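Local coordinates for protein ATP synthase subunit s, mitochondrial (Bos taurus, PDB 3E4G) that regulates mitochondrial ATP synthase, being needed for its proton conduction and blocking a proton leak through an alternative exit pathway, at residues A[85-90]-A[114-119]; A[71-76]-A[96-101]. The protein carries 1 engineered substitution. All blocks are in the same frame, centred on the assembly; numbering follows the deposited sequence.

In the fold
The chain starts with an N-terminal domain, residues 2-37, and goes on as four leucine-rich repeats. In LRR 2, strand 63-69 leads into the loop 71-76, then residues 85-90 bring the chain to strand 89-93. LRR 3 follows with the loop 96-99 and helices 100-107 and 110-115, and LRR 4 opens with strand 118-122. Interaction 2 pairs the 71-76 loop with the start of the next one, 96-101. Interaction 1 closes the later loop, from 85-90 to 114-119. The two loops overlap without enclosing each other, so the contacts cross. Interaction 2 joins the loops that follow strands 63-69 and 89-93; interaction 1 joins the starts of strands 89-93 and 118-122. The centres of interactions 1 and 2 lie about 18 Å apart.

Interaction 1. Residues A[85-90]-A[114-119]; sequences QYVEKI and KSMLEM
Strands 89-93 and 118-122 begin side by side in the parallel part of the leucine-rich repeat sheet, and S115 to M119 line up along V87 to I90. E88 O accepts from L117 N at 2.9 Å. It also accepts from E118 N at 2.9 Å. I90 N returns a bond to E118 O at 3.0 Å. E118 thus bonds both neighbours of K89, as in a parallel bridge; I90 pairs with M119. Before it, S115 ends helix 110-115. Its OG, set between the backbone N and the carbonyl carbon (chi1 59°), donates to V87 O at 2.7 Å. N111 O is a second carbonyl partner of this OG. A water that accepts from V87 N donates to the same OG. An alanine here would probably leave V87 O without this donor and the water without its acceptor. The M116 side chain, bent at chi2 and chi3, runs forward along the strand to I90, with SD 3.7 Å from I90 CD1; the two cross at about a right angle. On the other face, in the conformer given, the K89 chain runs over the E118 carboxylate. E118 has a second conformer, so this detail is less certain.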
# COMPACT_ATOMS: atom_id res chain seq x y z
N GLN A 85 12.22 3.22 -1.93
CA GLN A 85 13.20 2.30 -1.35
C GLN A 85 13.01 2.00 0.11
O GLN A 85 13.65 1.05 0.62
CB GLN A 85 14.64 2.88 -1.56
CG GLN A 85 14.93 3.26 -3.02
CD GLN A 85 14.83 2.10 -3.93
OE1 GLN A 85 15.38 1.02 -3.66
NE2 GLN A 85 14.07 2.27 -5.01
N TYR A 86 12.20 2.77 0.83
CA TYR A 86 12.24 2.73 2.29
C TYR A 86 10.87 2.55 2.92
O TYR A 86 10.68 2.84 4.13
CB TYR A 86 12.93 3.99 2.85
CG TYR A 86 14.21 4.32 2.16
CD1 TYR A 86 15.41 3.61 2.43
CD2 TYR A 86 14.25 5.34 1.24
CE1 TYR A 86 16.58 3.93 1.79
CE2 TYR A 86 15.47 5.72 0.62
CZ TYR A 86 16.62 5.02 0.96
OH TYR A 86 17.84 5.36 0.37
N VAL A 87 9.87 2.07 2.17
CA VAL A 87 8.51 1.89 2.74
C VAL A 87 8.47 0.68 3.65
O VAL A 87 8.74 -0.44 3.23
CB VAL A 87 7.48 1.78 1.60
CG1 VAL A 87 6.08 1.57 2.24
CG2 VAL A 87 7.51 2.98 0.68
N GLU A 88 8.11 0.92 4.90
CA GLU A 88 8.10 -0.12 5.90
C GLU A 88 6.71 -0.53 6.38
O GLU A 88 6.55 -1.65 6.87
CB GLU A 88 8.94 0.31 7.14
CG GLU A 88 10.37 0.47 6.74
CD GLU A 88 11.28 0.94 7.80
OE1 GLU A 88 10.85 1.41 8.86
OE2 GLU A 88 12.52 1.03 7.52
N LYS A 89 5.74 0.39 6.32
CA LYS A 89 4.39 0.18 6.85
C LYS A 89 3.38 0.61 5.81
O LYS A 89 3.46 1.73 5.29
CB LYS A 89 4.17 1.03 8.11
CG LYS A 89 5.05 0.67 9.30
CD LYS A 89 4.87 1.68 10.45
CE LYS A 89 5.41 1.22 11.73
NZ LYS A 89 5.43 2.25 12.80
N ILE A 90 2.39 -0.27 5.54
CA ILE A 90 1.26 0.09 4.69
C ILE A 90 -0.02 -0.35 5.37
O ILE A 90 -0.17 -1.51 5.76
CB ILE A 90 1.34 -0.57 3.29
CG1 ILE A 90 2.60 -0.11 2.55
CG2 ILE A 90 0.06 -0.25 2.48
CD1 ILE A 90 2.80 -0.82 1.21
N LYS A 114 12.06 -5.89 -0.14
CA LYS A 114 13.24 -5.63 0.70
C LYS A 114 12.93 -4.84 1.93
O LYS A 114 13.56 -5.06 2.97
CB LYS A 114 14.32 -4.89 -0.14
CG LYS A 114 14.90 -5.76 -1.23
CD LYS A 114 15.49 -4.91 -2.35
CE LYS A 114 16.03 -5.76 -3.50
NZ LYS A 114 16.51 -4.93 -4.58
N SER A 115 11.99 -3.89 1.86
CA SER A 115 11.80 -2.93 2.96
C SER A 115 10.60 -3.22 3.84
O SER A 115 10.58 -2.76 5.00
CB SER A 115 11.64 -1.53 2.39
OG SER A 115 10.53 -1.45 1.52
N MET A 116 9.57 -3.91 3.35
CA MET A 116 8.30 -3.98 4.08
C MET A 116 8.41 -4.77 5.35
O MET A 116 8.86 -5.93 5.37
CB MET A 116 7.23 -4.57 3.16
CG MET A 116 6.62 -3.52 2.25
SD MET A 116 5.62 -2.29 3.12
CE MET A 116 4.24 -3.32 3.65
N LEU A 117 7.89 -4.17 6.41
CA LEU A 117 7.85 -4.76 7.76
C LEU A 117 6.43 -5.02 8.29
O LEU A 117 6.25 -5.95 9.07
CB LEU A 117 8.60 -3.87 8.78
CG LEU A 117 10.04 -3.52 8.39
CD1 LEU A 117 10.64 -2.59 9.46
CD2 LEU A 117 10.88 -4.82 8.27
N GLU A 118 5.49 -4.16 7.94
CA GLU A 118 4.17 -4.19 8.57
C GLU A 118 3.10 -3.88 7.50
O GLU A 118 3.23 -2.89 6.78
CB GLU A 118 4.10 -3.11 9.65
CG GLU A 118 2.72 -2.70 10.16
CD GLU A 118 2.73 -1.62 11.19
OE1 GLU A 118 3.51 -1.81 12.18
OE2 GLU A 118 1.98 -0.65 11.00
N MET A 119 2.05 -4.69 7.49
CA MET A 119 0.91 -4.33 6.63
C MET A 119 -0.38 -4.65 7.33
O MET A 119 -0.48 -5.58 8.13
CB MET A 119 1.03 -5.06 5.30
CG MET A 119 0.08 -4.64 4.29
SD MET A 119 0.57 -5.32 2.67
CE MET A 119 -0.60 -4.40 1.70
O HOH W 1 10.16 0.55 -0.27
O HOH W 2 13.00 -2.17 6.23

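Interaction 2. Residues A[71-76]-A[96-101]; sequences SCIMSI and HYIEDG
Y97 and M74 make the tight part of this contact. The M74 side chain crosses that of Y97 obliquely near the ring's root. Its CG sits between the backbone N and the carbonyl carbon (chi1 66°), and the chain bends at chi3. This brings the methyl CE of M74 to 3.7 Å from Y97 CB, with Y97 O also close by. M74 SD lies 4.9 Å from the centroid of the Y97 ring, 47° off its normal. This is a Met-aromatic contact with an oblique approach. C72 meets the same ring further out, where its CB is 4.0 Å from Y97 CE2. I73 and I98 lie side by side and point the same way, with I73 CG1 4.1 Å from I98 CD1 in the conformer given; I98 has a second one. Both also touch L92 of strand 89-93.

The polar side is looser. No direct hydrogen bond joins 71-76 to 96-101; water takes that role. One water donates to S71 O and I73 O, both at 2.8 Å, and accepts from Y97 N. It lies in the plane of the Y97 ring, at its edge. A second water accepts from H96 N at 2.9 Å and lies close to S71 O as well. The exposed H96 adds little direct contact. Beyond the segments, S71 OG bonds C34 O, and C72 and M74 touch helix 2-11. S71 stands close to the magnesium ion, which is bound at G35 and T69. In a leucine-rich repeat fold the loops after successive strands stack side by side, as here in LRR 2 and LRR 3.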
# COMPACT_ATOMS: atom_id res chain seq x y z
N SER A 71 -9.82 5.63 0.59
CA SER A 71 -9.01 6.12 -0.51
C SER A 71 -9.46 5.49 -1.82
O SER A 71 -9.95 4.34 -1.84
CB SER A 71 -7.56 5.78 -0.22
OG SER A 71 -6.69 6.05 -1.30
N CYS A 72 -9.22 6.19 -2.93
CA CYS A 72 -9.56 5.67 -4.28
C CYS A 72 -8.40 5.07 -4.99
O CYS A 72 -8.51 4.82 -6.22
CB CYS A 72 -10.25 6.80 -5.13
SG CYS A 72 -9.13 8.14 -5.55
N ILE A 73 -7.31 4.73 -4.31
CA ILE A 73 -6.20 4.07 -4.98
C ILE A 73 -6.65 2.72 -5.53
O ILE A 73 -7.46 1.98 -4.98
CB ILE A 73 -4.99 3.92 -4.05
CG1 ILE A 73 -5.31 3.09 -2.79
CG2 ILE A 73 -4.39 5.28 -3.73
CD1 ILE A 73 -4.05 2.97 -1.86
N MET A 74 -6.02 2.39 -6.69
CA MET A 74 -6.32 1.08 -7.35
C MET A 74 -5.27 0.76 -8.34
O MET A 74 -4.74 1.65 -8.99
CB MET A 74 -7.63 0.98 -7.83
CG MET A 74 -7.79 1.84 -8.80
SD MET A 74 -9.55 1.73 -9.45
CE MET A 74 -9.87 0.01 -9.52
N SER A 75 -5.08 -0.51 -8.59
CA SER A 75 -4.39 -1.09 -9.71
C SER A 75 -3.16 -0.36 -10.13
O SER A 75 -2.10 -0.39 -9.42
CB SER A 75 -5.42 -1.40 -10.87
OG SER A 75 -5.89 -0.17 -11.44
N ILE A 76 -3.17 0.19 -11.32
CA ILE A 76 -1.95 0.74 -11.87
C ILE A 76 -1.53 2.00 -11.08
O ILE A 76 -0.38 2.44 -11.24
CB ILE A 76 -1.90 0.83 -13.39
CG1 ILE A 76 -3.00 1.77 -13.73
CG2 ILE A 76 -1.88 -0.56 -14.03
CD1 ILE A 76 -3.68 2.82 -12.83
N HIS A 96 -12.15 0.79 -1.29
CA HIS A 96 -13.20 0.00 -1.95
C HIS A 96 -12.83 -0.46 -3.33
O HIS A 96 -13.50 -1.36 -3.87
CB HIS A 96 -14.50 0.74 -1.87
CG HIS A 96 -14.93 1.02 -0.43
ND1 HIS A 96 -14.97 0.08 0.56
CD2 HIS A 96 -15.17 2.22 0.16
CE1 HIS A 96 -15.32 0.67 1.69
NE2 HIS A 96 -15.48 1.96 1.47
N TYR A 97 -11.80 0.11 -3.95
CA TYR A 97 -11.41 -0.25 -5.30
C TYR A 97 -10.28 -1.24 -5.33
O TYR A 97 -9.99 -1.75 -6.43
CB TYR A 97 -11.05 0.98 -6.10
CG TYR A 97 -12.15 1.98 -6.20
CD1 TYR A 97 -13.01 1.92 -7.21
CD2 TYR A 97 -12.17 3.08 -5.40
CE1 TYR A 97 -14.05 2.87 -7.31
CE2 TYR A 97 -13.15 4.04 -5.45
CZ TYR A 97 -14.09 3.91 -6.38
OH TYR A 97 -15.10 4.84 -6.55
N ILE A 98 -9.59 -1.49 -4.23
CA ILE A 98 -8.46 -2.46 -4.13
C ILE A 98 -9.00 -3.83 -4.50
O ILE A 98 -10.13 -4.19 -4.09
CB ILE A 98 -7.77 -2.38 -2.70
CG1 ILE A 98 -7.11 -1.04 -2.54
CG2 ILE A 98 -6.85 -3.62 -2.41
CD1 ILE A 98 -6.04 -0.78 -1.54
N GLU A 99 -8.20 -4.62 -5.16
CA GLU A 99 -8.52 -6.02 -5.46
C GLU A 99 -7.22 -6.87 -5.28
O GLU A 99 -6.12 -6.34 -5.07
CB GLU A 99 -9.04 -6.15 -6.91
CG GLU A 99 -10.20 -5.34 -7.27
CD GLU A 99 -10.65 -5.50 -8.67
OE1 GLU A 99 -10.10 -6.36 -9.38
OE2 GLU A 99 -11.56 -4.76 -9.13
N ASP A 100 -7.39 -8.15 -5.48
CA ASP A 100 -6.25 -9.07 -5.43
C ASP A 100 -5.13 -8.63 -6.37
O ASP A 100 -3.95 -8.78 -6.03
CB ASP A 100 -6.70 -10.49 -5.78
CG ASP A 100 -7.58 -11.11 -4.74
OD1 ASP A 100 -7.56 -10.67 -3.56
OD2 ASP A 100 -8.26 -12.14 -5.09
N GLY A 101 -5.50 -8.13 -7.55
CA GLY A 101 -4.46 -7.75 -8.50
C GLY A 101 -3.59 -6.59 -7.96
O GLY A 101 -2.40 -6.52 -8.31
O HOH W 3 -9.58 1.91 -3.19
O HOH W 4 -12.57 3.68 -1.05